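Local coordinates for beta-2-microglobulin (Ctenopharyngodon idella, PDB 6LBE), which probably pairs as the light chain with MHC class I heavy chains, supporting the presentation of peptide antigens in this bony fish, at residues P34-Q39 with C81-M86; A21-C26 with Y68-P73; L40-V45 with P75-T80. One frame throughout, in Å; residues are numbered along the deposited sequence.

Interaction 1 (P34-Q39 with C81-M86)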
ATOM      1  N   PRO B  34     -11.500   3.751  -9.248  1.00 22.32           N
ATOM      2  CA  PRO B  34     -11.375   2.669  -8.248  1.00 20.08           C
ATOM      3  C   PRO B  34     -12.293   1.458  -8.418  1.00 22.41           C
ATOM      4  O   PRO B  34     -11.934   0.382  -7.920  1.00 22.72           O
ATOM      5  CB  PRO B  34     -11.670   3.389  -6.922  1.00 20.84           C
ATOM      6  CG  PRO B  34     -11.287   4.794  -7.167  1.00 23.33           C
ATOM      7  CD  PRO B  34     -11.673   5.063  -8.597  1.00 20.94           C
ATOM      8  N   ASP B  35     -13.449   1.570  -9.078  1.00 21.36           N
ATOM      9  CA  ASP B  35     -14.457   0.506  -9.028  1.00 20.63           C
ATOM     10  C   ASP B  35     -13.833  -0.846  -9.400  1.00 21.60           C
ATOM     11  O   ASP B  35     -13.388  -1.043 -10.537  1.00 19.05           O
ATOM     12  CB  ASP B  35     -15.637   0.882  -9.920  1.00 22.16           C
ATOM     13  CG  ASP B  35     -16.680   1.719  -9.185  1.00 29.66           C
ATOM     14  OD1 ASP B  35     -16.476   2.018  -7.981  1.00 33.43           O
ATOM     15  OD2 ASP B  35     -17.702   2.083  -9.806  1.00 27.14           O
ATOM     16  N   ILE B  36     -13.822  -1.797  -8.457  1.00 18.27           N
ATOM     17  CA  ILE B  36     -13.108  -3.057  -8.638  1.00 17.89           C
ATOM     18  C   ILE B  36     -13.642  -4.095  -7.654  1.00 16.30           C
ATOM     19  O   ILE B  36     -14.082  -3.768  -6.550  1.00 14.23           O
ATOM     20  CB  ILE B  36     -11.569  -2.947  -8.524  1.00 16.09           C
ATOM     21  CG1 ILE B  36     -10.901  -4.082  -9.302  1.00 15.20           C
ATOM     22  CG2 ILE B  36     -11.139  -2.999  -7.072  1.00 13.01           C
ATOM     23  CD1 ILE B  36      -9.562  -3.713  -9.872  1.00 16.91           C
ATOM     24  N   THR B  37     -13.573  -5.365  -8.059  1.00 15.72           N
ATOM     25  CA  THR B  37     -13.998  -6.503  -7.253  1.00 15.03           C
ATOM     26  C   THR B  37     -12.937  -7.587  -7.334  1.00 15.46           C
ATOM     27  O   THR B  37     -12.363  -7.822  -8.405  1.00 14.77           O
ATOM     28  CB  THR B  37     -15.357  -7.067  -7.728  1.00 15.03           C
ATOM     29  OG1 THR B  37     -16.417  -6.263  -7.191  1.00 19.30           O
ATOM     30  CG2 THR B  37     -15.547  -8.515  -7.278  1.00 14.36           C
ATOM     31  N   ILE B  38     -12.672  -8.241  -6.202  1.00 12.19           N
ATOM     32  CA  ILE B  38     -11.628  -9.253  -6.117  1.00 11.89           C
ATOM     33  C   ILE B  38     -12.163 -10.483  -5.402  1.00 11.20           C
ATOM     34  O   ILE B  38     -12.712 -10.377  -4.304  1.00 11.23           O
ATOM     35  CB  ILE B  38     -10.391  -8.718  -5.377  1.00 15.98           C
ATOM     36  CG1 ILE B  38      -9.913  -7.395  -6.001  1.00 14.90           C
ATOM     37  CG2 ILE B  38      -9.293  -9.776  -5.338  1.00 12.15           C
ATOM     38  CD1 ILE B  38      -8.947  -6.605  -5.093  1.00 15.36           C
ATOM     39  N   GLN B  39     -11.956 -11.653  -5.989  1.00 13.49           N
ATOM     40  CA  GLN B  39     -12.269 -12.907  -5.316  1.00 15.02           C
ATOM     41  C   GLN B  39     -11.110 -13.898  -5.431  1.00 15.14           C
ATOM     42  O   GLN B  39     -10.392 -13.939  -6.432  1.00 12.34           O
ATOM     43  CB  GLN B  39     -13.532 -13.550  -5.889  1.00 19.36           C
ATOM     44  CG  GLN B  39     -14.821 -12.811  -5.622  1.00 25.48           C
ATOM     45  CD  GLN B  39     -16.015 -13.611  -6.115  1.00 35.88           C
ATOM     46  OE1 GLN B  39     -15.879 -14.455  -7.008  1.00 28.19           O
ATOM     47  NE2 GLN B  39     -17.190 -13.358  -5.531  1.00 33.45           N
ATOM     48  N   CYS B  81      -7.179 -15.968  -8.475  1.00 13.83           N
ATOM     49  CA  CYS B  81      -7.677 -14.657  -8.141  1.00 12.09           C
ATOM     50  C   CYS B  81      -8.425 -14.144  -9.358  1.00 16.76           C
ATOM     51  O   CYS B  81      -7.880 -14.158 -10.466  1.00 16.31           O
ATOM     52  CB  CYS B  81      -6.532 -13.721  -7.763  1.00 12.55           C
ATOM     53  SG  CYS B  81      -7.126 -12.117  -7.264  1.00 17.85           S
ATOM     54  N   ARG B  82      -9.677 -13.730  -9.161  1.00 17.51           N
ATOM     55  CA  ARG B  82     -10.513 -13.175 -10.216  1.00 12.12           C
ATOM     56  C   ARG B  82     -10.783 -11.712  -9.926  1.00 14.79           C
ATOM     57  O   ARG B  82     -11.263 -11.371  -8.838  1.00 12.65           O
ATOM     58  CB  ARG B  82     -11.838 -13.917 -10.318  1.00 18.94           C
ATOM     59  CG  ARG B  82     -11.771 -15.270 -11.005  1.00 26.51           C
ATOM     60  CD  ARG B  82     -13.163 -15.855 -11.132  1.00 26.29           C
ATOM     61  NE  ARG B  82     -13.152 -17.248 -11.557  1.00 33.70           N
ATOM     62  CZ  ARG B  82     -14.263 -17.961 -11.722  1.00 37.74           C
ATOM     63  NH1 ARG B  82     -15.439 -17.391 -11.495  1.00 32.78           N
ATOM     64  NH2 ARG B  82     -14.206 -19.230 -12.112  1.00 37.94           N
ATOM     65  N   VAL B  83     -10.512 -10.858 -10.911  1.00 15.56           N
ATOM     66  CA  VAL B  83     -10.592  -9.410 -10.765  1.00 12.74           C
ATOM     67  C   VAL B  83     -11.563  -8.845 -11.799  1.00 15.10           C
ATOM     68  O   VAL B  83     -11.492  -9.181 -12.987  1.00 13.53           O
ATOM     69  CB  VAL B  83      -9.202  -8.763 -10.910  1.00 15.49           C
ATOM     70  CG1 VAL B  83      -9.326  -7.248 -11.027  1.00 14.90           C
ATOM     71  CG2 VAL B  83      -8.337  -9.118  -9.724  1.00 12.15           C
ATOM     72  N   ARG B  84     -12.468  -7.987 -11.339  1.00 14.90           N
ATOM     73  CA  ARG B  84     -13.421  -7.306 -12.200  1.00 14.54           C
ATOM     74  C   ARG B  84     -13.262  -5.813 -11.965  1.00 13.30           C
ATOM     75  O   ARG B  84     -13.542  -5.314 -10.874  1.00 14.16           O
ATOM     76  CB  ARG B  84     -14.847  -7.780 -11.915  1.00 17.55           C
ATOM     77  CG  ARG B  84     -15.824  -7.513 -13.060  1.00 23.13           C
ATOM     78  CD  ARG B  84     -16.301  -6.069 -13.063  1.00 21.97           C
ATOM     79  NE  ARG B  84     -17.075  -5.795 -11.855  1.00 21.11           N
ATOM     80  CZ  ARG B  84     -17.144  -4.611 -11.261  1.00 21.26           C
ATOM     81  NH1 ARG B  84     -16.492  -3.571 -11.768  1.00 24.97           N
ATOM     82  NH2 ARG B  84     -17.873  -4.467 -10.164  1.00 28.10           N
ATOM     83  N   HIS B  85     -12.797  -5.101 -12.975  1.00 16.07           N
ATOM     84  CA  HIS B  85     -12.564  -3.668 -12.879  1.00 18.69           C
ATOM     85  C   HIS B  85     -13.528  -2.933 -13.802  1.00 22.63           C
ATOM     86  O   HIS B  85     -13.531  -3.182 -15.013  1.00 21.62           O
ATOM     87  CB  HIS B  85     -11.133  -3.327 -13.258  1.00 19.00           C
ATOM     88  CG  HIS B  85     -10.844  -1.861 -13.244  1.00 20.85           C
ATOM     89  ND1 HIS B  85     -10.279  -1.203 -14.314  1.00 19.21           N
ATOM     90  CD2 HIS B  85     -11.018  -0.928 -12.276  1.00 20.98           C
ATOM     91  CE1 HIS B  85     -10.114   0.073 -14.003  1.00 25.62           C
ATOM     92  NE2 HIS B  85     -10.556   0.265 -12.774  1.00 24.71           N
ATOM     93  N   MET B  86     -14.273  -1.989 -13.246  1.00 19.40           N
ATOM     94  CA  MET B  86     -15.232  -1.225 -13.994  1.00 22.17           C
ATOM     95  C   MET B  86     -16.214  -2.158 -14.673  1.00 26.85           C
ATOM     96  O   MET B  86     -16.709  -3.069 -14.078  1.00 20.49           O
ATOM     97  CB  MET B  86     -14.514  -0.412 -15.031  1.00 17.65           C
ATOM     98  CG  MET B  86     -13.699   0.728 -14.556  1.00 17.40           C
ATOM     99  SD  MET B  86     -14.464   1.765 -13.390  1.00 30.32           S
ATOM    100  CE  MET B  86     -16.017   2.077 -14.084  1.00 31.59           C
TER
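Arg84 and Thr37 form a hydrogen-bonded antiparallel pair: Thr37 N reaches Arg84 O at 2.8 Å, and Arg84 N returns to Thr37 O at 2.9 Å, the straighter of the two with 167° at the hydrogen. The side chain of Arg84 leaves with CG anti to the backbone N (chi1 -159°) and bends at chi2 and chi3. This carries the guanidinium to the Asp35-Thr37 end, where NH2 lies 3.8 Å from Thr37 OG1, a packing distance. The firm partner of NH2 is an acidic side chain on the chain of another protein, with which it makes a salt bridge. Asp35 closes this end of the ladder. Its O accepts Met86 N at 3.0 Å, the donor standing 39° above the carbonyl plane, while Asp35 CB rests against Met86 SD at 3.8 Å. Both carboxylate oxygens of Asp35 bond to backbone of the other protein's chain. At the far end Gln39 O takes Arg82 N at 2.8 Å. On the opposite face the packing of Ile36, Ile38 and Val83 is apolar: Ile36 CD1 meets Val83 CG1 at 3.7 Å, and Ile38 CG2 meets the sulphur of Cys81. Strands 36-42 and 79-85 are the central pair of one sheet of the immunoglobulin C1 sandwich, flanked by strands 45-46 and 91-94; Ile36, Ile38 and Val83 pack on Val28 of strand 22-29, and both isoleucines on Leu65 of strand 63-71.

Interaction 2 (A21-C26 with Y68-P73)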
ATOM      1  N   ALA B  21      -0.207 -25.605   5.595  1.00 17.25           N
ATOM      2  CA  ALA B  21      -1.139 -24.488   5.715  1.00 17.34           C
ATOM      3  C   ALA B  21      -0.404 -23.178   5.489  1.00 15.33           C
ATOM      4  O   ALA B  21       0.726 -22.997   5.942  1.00 19.81           O
ATOM      5  CB  ALA B  21      -1.827 -24.482   7.087  1.00  8.92           C
ATOM      6  N   ASN B  22      -1.064 -22.259   4.793  1.00 15.68           N
ATOM      7  CA  ASN B  22      -0.419 -21.099   4.209  1.00 13.37           C
ATOM      8  C   ASN B  22      -1.498 -20.038   4.008  1.00 17.72           C
ATOM      9  O   ASN B  22      -2.670 -20.244   4.352  1.00 16.90           O
ATOM     10  CB  ASN B  22       0.144 -21.507   2.842  1.00 15.24           C
ATOM     11  CG  ASN B  22       1.225 -20.589   2.351  1.00 15.44           C
ATOM     12  OD1 ASN B  22       1.199 -19.396   2.614  1.00 13.33           O
ATOM     13  ND2 ASN B  22       2.179 -21.138   1.610  1.00 15.38           N
ATOM     14  N   VAL B  23      -1.112 -18.895   3.438  1.00 17.09           N
ATOM     15  CA  VAL B  23      -2.054 -17.807   3.195  1.00 14.32           C
ATOM     16  C   VAL B  23      -1.975 -17.404   1.726  1.00 16.86           C
ATOM     17  O   VAL B  23      -0.907 -17.006   1.244  1.00 15.35           O
ATOM     18  CB  VAL B  23      -1.797 -16.586   4.094  1.00 15.25           C
ATOM     19  CG1 VAL B  23      -2.768 -15.452   3.718  1.00 13.90           C
ATOM     20  CG2 VAL B  23      -1.928 -16.965   5.556  1.00 12.22           C
ATOM     21  N   LEU B  24      -3.106 -17.500   1.020  1.00 17.39           N
ATOM     22  CA  LEU B  24      -3.217 -17.044  -0.362  1.00 15.50           C
ATOM     23  C   LEU B  24      -3.486 -15.540  -0.399  1.00 11.58           C
ATOM     24  O   LEU B  24      -4.369 -15.051   0.304  1.00 13.25           O
ATOM     25  CB  LEU B  24      -4.343 -17.805  -1.065  1.00 14.00           C
ATOM     26  CG  LEU B  24      -4.504 -17.545  -2.559  1.00 14.68           C
ATOM     27  CD1 LEU B  24      -3.181 -17.903  -3.304  1.00 14.20           C
ATOM     28  CD2 LEU B  24      -5.706 -18.292  -3.121  1.00 11.16           C
ATOM     29  N   ILE B  25      -2.742 -14.806  -1.220  1.00 12.88           N
ATOM     30  CA  ILE B  25      -2.802 -13.343  -1.231  1.00 12.24           C
ATOM     31  C   ILE B  25      -2.917 -12.831  -2.666  1.00 11.82           C
ATOM     32  O   ILE B  25      -2.178 -13.274  -3.552  1.00 13.54           O
ATOM     33  CB  ILE B  25      -1.567 -12.725  -0.548  1.00 14.53           C
ATOM     34  CG1 ILE B  25      -1.485 -13.142   0.928  1.00 12.88           C
ATOM     35  CG2 ILE B  25      -1.563 -11.216  -0.715  1.00 11.85           C
ATOM     36  CD1 ILE B  25      -0.117 -12.975   1.520  1.00 11.02           C
ATOM     37  N   CYS B  26      -3.842 -11.887  -2.883  1.00 13.89           N
ATOM     38  CA  CYS B  26      -4.032 -11.183  -4.150  1.00 11.67           C
ATOM     39  C   CYS B  26      -3.790  -9.694  -3.924  1.00 15.28           C
ATOM     40  O   CYS B  26      -4.530  -9.049  -3.174  1.00 13.54           O
ATOM     41  CB  CYS B  26      -5.441 -11.410  -4.712  1.00  9.86           C
ATOM     42  SG  CYS B  26      -5.519 -11.095  -6.489  1.00 21.94           S
ATOM     43  N   TYR B  68      -6.779 -11.701   1.000  1.00 12.89           N
ATOM     44  CA  TYR B  68      -6.084 -12.900   1.436  1.00 12.35           C
ATOM     45  C   TYR B  68      -7.052 -13.830   2.150  1.00 14.96           C
ATOM     46  O   TYR B  68      -8.123 -13.418   2.614  1.00 15.27           O
ATOM     47  CB  TYR B  68      -4.918 -12.582   2.369  1.00 13.42           C
ATOM     48  CG  TYR B  68      -5.309 -11.777   3.578  1.00 13.48           C
ATOM     49  CD1 TYR B  68      -5.736 -12.401   4.754  1.00 13.42           C
ATOM     50  CD2 TYR B  68      -5.255 -10.394   3.550  1.00 12.33           C
ATOM     51  CE1 TYR B  68      -6.087 -11.653   5.866  1.00 10.27           C
ATOM     52  CE2 TYR B  68      -5.604  -9.652   4.644  1.00 13.67           C
ATOM     53  CZ  TYR B  68      -6.014 -10.285   5.799  1.00 12.35           C
ATOM     54  OH  TYR B  68      -6.348  -9.524   6.884  1.00 16.30           O
ATOM     55  N   VAL B  69      -6.637 -15.093   2.255  1.00 12.18           N
ATOM     56  CA  VAL B  69      -7.463 -16.135   2.841  1.00 13.85           C
ATOM     57  C   VAL B  69      -6.541 -17.289   3.208  1.00 14.01           C
ATOM     58  O   VAL B  69      -5.522 -17.517   2.554  1.00 12.58           O
ATOM     59  CB  VAL B  69      -8.578 -16.560   1.852  1.00 11.45           C
ATOM     60  CG1 VAL B  69      -7.974 -17.278   0.669  1.00 14.43           C
ATOM     61  CG2 VAL B  69      -9.575 -17.432   2.522  1.00 11.32           C
ATOM     62  N   ASP B  70      -6.875 -17.995   4.279  1.00 12.56           N
ATOM     63  CA  ASP B  70      -6.135 -19.210   4.571  1.00 17.58           C
ATOM     64  C   ASP B  70      -6.367 -20.246   3.468  1.00 18.41           C
ATOM     65  O   ASP B  70      -7.446 -20.326   2.871  1.00 14.27           O
ATOM     66  CB  ASP B  70      -6.533 -19.781   5.934  1.00 18.25           C
ATOM     67  CG  ASP B  70      -6.066 -18.906   7.114  1.00 29.06           C
ATOM     68  OD1 ASP B  70      -5.321 -17.920   6.897  1.00 23.31           O
ATOM     69  OD2 ASP B  70      -6.447 -19.218   8.269  1.00 32.65           O
ATOM     70  N   PHE B  71      -5.334 -21.025   3.171  1.00 17.41           N
ATOM     71  CA  PHE B  71      -5.510 -22.142   2.259  1.00 15.34           C
ATOM     72  C   PHE B  71      -4.455 -23.191   2.577  1.00 18.58           C
ATOM     73  O   PHE B  71      -3.515 -22.960   3.346  1.00 15.95           O
ATOM     74  CB  PHE B  71      -5.505 -21.676   0.781  1.00 13.26           C
ATOM     75  CG  PHE B  71      -4.135 -21.489   0.166  1.00 14.47           C
ATOM     76  CD1 PHE B  71      -3.121 -20.799   0.830  1.00 20.20           C
ATOM     77  CD2 PHE B  71      -3.879 -21.956  -1.117  1.00 14.62           C
ATOM     78  CE1 PHE B  71      -1.853 -20.606   0.237  1.00 16.38           C
ATOM     79  CE2 PHE B  71      -2.626 -21.769  -1.719  1.00 18.42           C
ATOM     80  CZ  PHE B  71      -1.611 -21.089  -1.033  1.00 18.01           C
ATOM     81  N   LEU B  72      -4.647 -24.377   2.007  1.00 18.64           N
ATOM     82  CA  LEU B  72      -3.725 -25.486   2.210  1.00 16.90           C
ATOM     83  C   LEU B  72      -3.507 -26.186   0.882  1.00 17.27           C
ATOM     84  O   LEU B  72      -4.245 -27.110   0.518  1.00 23.80           O
ATOM     85  CB  LEU B  72      -4.258 -26.473   3.247  1.00 21.15           C
ATOM     86  CG  LEU B  72      -3.355 -27.504   3.921  1.00 17.10           C
ATOM     87  CD1 LEU B  72      -3.992 -27.836   5.251  1.00 10.20           C
ATOM     88  CD2 LEU B  72      -3.253 -28.751   3.053  1.00 13.81           C
ATOM     89  N   PRO B  73      -2.476 -25.898   0.162  1.00 18.67           N
ATOM     90  CA  PRO B  73      -2.370 -26.137  -1.282  1.00 22.51           C
ATOM     91  C   PRO B  73      -2.013 -27.613  -1.421  1.00 21.85           C
ATOM     92  O   PRO B  73      -1.054 -28.097  -0.819  1.00 23.42           O
ATOM     93  CB  PRO B  73      -1.245 -25.237  -1.796  1.00 18.30           C
ATOM     94  CG  PRO B  73      -0.384 -25.037  -0.587  1.00 19.00           C
ATOM     95  CD  PRO B  73      -1.361 -24.904   0.559  1.00 19.22           C
TER
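Asn22 with Phe71 and Leu24 with Val69 are the hydrogen-bonded pairs that join strands 22-29 and 63-71, neighbours in the middle of one sheet of the immunoglobulin C1 sandwich and equivalent to strands B and E of that fold. Four backbone bonds hold this end of the ladder. Phe71 N to Asn22 O is 3.0 Å and almost straight at 173°, and Leu24 N to Val69 O is 2.9 Å; each pair also has its return bond. The aromatic part belongs to Phe71, whose CG sits between the backbone N and the carbonyl carbon (chi1 83°), bringing the ring over the neighbouring strand. Leu24 CB makes a CH-pi contact with one face, 3.8 Å from the centroid of the Phe71 ring and 14° off its normal. Pro73 CD lies over the other face, so the ring is held between the two, and Phe71 CE1 comes 3.4 Å from Asn22 CB. The Asn22 amide lies alongside the ring and points the same way, with ND2 bound to Asn14 O. Van der Waals packing supplies the rest. Tyr68 CB meets the methyl Val23 CG1 at 3.8 Å and the methylene Ile25 CG1 at the same distance, on the face that also meets the chain of another protein. On the face toward the core, Leu24 CB lies 4.1 Å from Val69 CG1, and both residues pack on Leu40 of the facing sheet. Back on the outer face, Asp70 bends its carboxylate toward strand 22-29 until OD1 stands 3.8 Å from Val23 CG2.

Interaction 3 (L40-V45 with P75-T80)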
ATOM      1  N   LEU B  40     -10.955 -14.717  -4.397  1.00 16.96           N
ATOM      2  CA  LEU B  40     -10.051 -15.856  -4.403  1.00 15.18           C
ATOM      3  C   LEU B  40     -10.875 -17.136  -4.456  1.00 17.30           C
ATOM      4  O   LEU B  40     -11.856 -17.279  -3.710  1.00 13.47           O
ATOM      5  CB  LEU B  40      -9.149 -15.843  -3.162  1.00 15.07           C
ATOM      6  CG  LEU B  40      -8.136 -14.689  -3.126  1.00 15.60           C
ATOM      7  CD1 LEU B  40      -7.347 -14.688  -1.822  1.00 14.94           C
ATOM      8  CD2 LEU B  40      -7.196 -14.716  -4.332  1.00  9.39           C
ATOM      9  N   LEU B  41     -10.481 -18.065  -5.334  1.00 15.07           N
ATOM     10  CA  LEU B  41     -11.243 -19.287  -5.548  1.00 15.08           C
ATOM     11  C   LEU B  41     -10.338 -20.510  -5.512  1.00 14.29           C
ATOM     12  O   LEU B  41      -9.137 -20.428  -5.786  1.00 12.29           O
ATOM     13  CB  LEU B  41     -11.994 -19.241  -6.872  1.00 15.43           C
ATOM     14  CG  LEU B  41     -12.846 -17.990  -7.106  1.00 18.87           C
ATOM     15  CD1 LEU B  41     -12.058 -16.918  -7.826  1.00 15.38           C
ATOM     16  CD2 LEU B  41     -14.123 -18.332  -7.887  1.00 21.33           C
ATOM     17  N   LYS B  42     -10.938 -21.648  -5.151  1.00 17.36           N
ATOM     18  CA  LYS B  42     -10.317 -22.968  -5.251  1.00 14.64           C
ATOM     19  C   LYS B  42     -11.111 -23.765  -6.270  1.00 17.62           C
ATOM     20  O   LYS B  42     -12.277 -24.098  -6.029  1.00 20.28           O
ATOM     21  CB  LYS B  42     -10.282 -23.690  -3.909  1.00 13.40           C
ATOM     22  CG  LYS B  42      -9.837 -25.143  -4.020  1.00 18.39           C
ATOM     23  CD  LYS B  42      -9.487 -25.743  -2.652  1.00 20.41           C
ATOM     24  CE  LYS B  42     -10.731 -26.206  -1.892  1.00 21.04           C
ATOM     25  NZ  LYS B  42     -11.137 -27.607  -2.191  1.00 16.30           N
ATOM     26  N   ASN B  43     -10.488 -24.051  -7.410  1.00 18.01           N
ATOM     27  CA  ASN B  43     -11.138 -24.777  -8.495  1.00 19.02           C
ATOM     28  C   ASN B  43     -12.429 -24.082  -8.915  1.00 17.31           C
ATOM     29  O   ASN B  43     -13.460 -24.715  -9.130  1.00 18.93           O
ATOM     30  CB  ASN B  43     -11.408 -26.232  -8.114  1.00 14.68           C
ATOM     31  CG  ASN B  43     -10.135 -27.029  -7.885  1.00 23.32           C
ATOM     32  OD1 ASN B  43      -9.152 -26.906  -8.627  1.00 23.54           O
ATOM     33  ND2 ASN B  43     -10.148 -27.857  -6.845  1.00 22.62           N
ATOM     34  N   GLY B  44     -12.375 -22.765  -9.028  1.00 20.53           N
ATOM     35  CA  GLY B  44     -13.523 -21.996  -9.460  1.00 22.57           C
ATOM     36  C   GLY B  44     -14.577 -21.762  -8.403  1.00 18.48           C
ATOM     37  O   GLY B  44     -15.617 -21.175  -8.715  1.00 18.57           O
ATOM     38  N   VAL B  45     -14.351 -22.197  -7.166  1.00 17.76           N
ATOM     39  CA  VAL B  45     -15.310 -22.018  -6.084  1.00 17.12           C
ATOM     40  C   VAL B  45     -14.714 -21.058  -5.082  1.00 16.48           C
ATOM     41  O   VAL B  45     -13.630 -21.316  -4.548  1.00 14.44           O
ATOM     42  CB  VAL B  45     -15.667 -23.341  -5.403  1.00 20.57           C
ATOM     43  CG1 VAL B  45     -16.458 -23.049  -4.129  1.00 12.95           C
ATOM     44  CG2 VAL B  45     -16.436 -24.235  -6.373  1.00 13.32           C
ATOM     45  N   PRO B  75      -1.565 -30.802  -4.565  1.00 25.57           N
ATOM     46  CA  PRO B  75      -1.410 -31.004  -6.012  1.00 20.17           C
ATOM     47  C   PRO B  75      -2.751 -31.146  -6.729  1.00 18.93           C
ATOM     48  O   PRO B  75      -3.716 -31.705  -6.202  1.00 19.39           O
ATOM     49  CB  PRO B  75      -0.588 -32.299  -6.094  1.00 22.14           C
ATOM     50  CG  PRO B  75       0.185 -32.330  -4.777  1.00 15.95           C
ATOM     51  CD  PRO B  75      -0.739 -31.741  -3.771  1.00 17.54           C
ATOM     52  N   GLY B  76      -2.805 -30.630  -7.952  1.00 21.44           N
ATOM     53  CA  GLY B  76      -4.000 -30.707  -8.750  1.00 15.69           C
ATOM     54  C   GLY B  76      -5.082 -29.734  -8.363  1.00 15.66           C
ATOM     55  O   GLY B  76      -6.110 -29.688  -9.041  1.00 20.49           O
ATOM     56  N   GLU B  77      -4.907 -28.976  -7.283  1.00 13.40           N
ATOM     57  CA  GLU B  77      -5.835 -27.904  -6.971  1.00 18.60           C
ATOM     58  C   GLU B  77      -5.424 -26.643  -7.726  1.00 21.71           C
ATOM     59  O   GLU B  77      -4.237 -26.356  -7.894  1.00 19.65           O
ATOM     60  CB  GLU B  77      -5.887 -27.642  -5.466  1.00 16.69           C
ATOM     61  CG  GLU B  77      -6.701 -28.664  -4.694  1.00 15.18           C
ATOM     62  CD  GLU B  77      -6.550 -28.526  -3.190  1.00 19.20           C
ATOM     63  OE1 GLU B  77      -5.519 -27.979  -2.731  1.00 18.27           O
ATOM     64  OE2 GLU B  77      -7.462 -28.971  -2.457  1.00 23.36           O
ATOM     65  N   GLU B  78      -6.411 -25.914  -8.229  1.00 21.11           N
ATOM     66  CA  GLU B  78      -6.150 -24.702  -8.993  1.00 19.27           C
ATOM     67  C   GLU B  78      -6.677 -23.533  -8.173  1.00 20.82           C
ATOM     68  O   GLU B  78      -7.889 -23.427  -7.928  1.00 18.44           O
ATOM     69  CB  GLU B  78      -6.767 -24.773 -10.394  1.00 15.88           C
ATOM     70  CG  GLU B  78      -6.803 -23.446 -11.159  1.00 23.08           C
ATOM     71  CD  GLU B  78      -6.551 -23.607 -12.669  1.00 33.38           C
ATOM     72  OE1 GLU B  78      -7.497 -23.517 -13.473  1.00 36.59           O
ATOM     73  OE2 GLU B  78      -5.381 -23.825 -13.058  1.00 48.92           O
ATOM     74  N   TYR B  79      -5.755 -22.685  -7.714  1.00 18.28           N
ATOM     75  CA  TYR B  79      -6.093 -21.496  -6.949  1.00 14.73           C
ATOM     76  C   TYR B  79      -6.021 -20.279  -7.847  1.00 15.06           C
ATOM     77  O   TYR B  79      -5.144 -20.168  -8.713  1.00 16.30           O
ATOM     78  CB  TYR B  79      -5.181 -21.329  -5.732  1.00 13.49           C
ATOM     79  CG  TYR B  79      -5.506 -22.366  -4.694  1.00 15.09           C
ATOM     80  CD1 TYR B  79      -6.637 -22.237  -3.887  1.00 17.37           C
ATOM     81  CD2 TYR B  79      -4.728 -23.504  -4.561  1.00 14.65           C
ATOM     82  CE1 TYR B  79      -6.958 -23.195  -2.950  1.00 16.37           C
ATOM     83  CE2 TYR B  79      -5.043 -24.472  -3.634  1.00 17.47           C
ATOM     84  CZ  TYR B  79      -6.158 -24.309  -2.826  1.00 15.93           C
ATOM     85  OH  TYR B  79      -6.461 -25.267  -1.892  1.00 18.54           O
ATOM     86  N   THR B  80      -6.945 -19.357  -7.624  1.00 12.69           N
ATOM     87  CA  THR B  80      -7.257 -18.360  -8.629  1.00 13.97           C
ATOM     88  C   THR B  80      -7.652 -17.072  -7.932  1.00 14.96           C
ATOM     89  O   THR B  80      -8.323 -17.089  -6.898  1.00 17.16           O
ATOM     90  CB  THR B  80      -8.373 -18.890  -9.561  1.00 16.60           C
ATOM     91  OG1 THR B  80      -7.796 -19.769 -10.540  1.00 19.09           O
ATOM     92  CG2 THR B  80      -9.115 -17.788 -10.255  1.00 21.35           C
TER
HETATM   93  O   HOH W   1      -9.748 -21.669  -9.218  1.00 21.67           O
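Lys42 lies side by side with Tyr79 across a non-hydrogen-bonded antiparallel pair, both side chains pointing the same way. The lysine starts with CB 3.5 Å from Tyr79 CE1. CG, anti to the backbone N (chi1 171°), follows the tyrosine outward at 3.6 Å from the same CE1, and CD reaches the end of the ring, 3.2 Å from Tyr79 OH. Bends at chi3 and chi4 then turn the ammonium group off the ring toward Glu77, where NZ and OE2 form a long salt bridge of 3.9 Å. The other carboxylate oxygen, OE1, is bonded to Gln74 N.

Beside this pair the backbones are joined at both ends. Leu41 N donates to Thr80 O at 2.8 Å and Thr80 N donates back to Leu41 O, while on the face away from Lys42 and Tyr79 Leu41 CD1 touches Thr80 CG2. Asn43 N binds Glu78 O at 2.7 Å, but the return bond comes from a side chain: Glu78 N donates to Asn43 OD1 at 2.9 Å, approaching 41° above the plane of the amide. A water accepts from Gly44 N and donates to Glu78 O, with a weak link to Thr80 OG1. Asn43 and Gly44, both with positive phi, are the central residues of a type I' turn from Lys42 to Val45 that leads from strand 36-42 into strand 45-46.

The chemistry is therefore divided: two bonds between Asn43 and Glu78 carry the pairing on into the turn, where an amide oxygen does the work of a backbone carbonyl, whereas the long, solvent-accessible lysine-glutamate pair is likely to add only modest electrostatic attraction to the hydrocarbon packing along Tyr79.

Overall arrangement
Interactions 1 and 3 are successive parts of one ladder, strands 36-42 and 79-85, with centres about 17 Å apart; Arg82 CG on Leu41 CD1 at 3.6 Å joins their side chains. Interaction 2 lies in the facing sheet, its centre about 19 Å from that of interaction 1 and about 11 Å from that of interaction 3. The Cys26-Cys81 disulfide, SG to SG 2.1 Å, ties interaction 2 to interaction 1 across the sandwich. Between interactions 2 and 3 the two sheets meet through Val69 CG1 against Leu40 CD1 at 3.6 Å and an edge-to-face pair of Phe71 and Tyr79. Interactions 1 and 2 both touch the chain of another protein; interaction 3 does not.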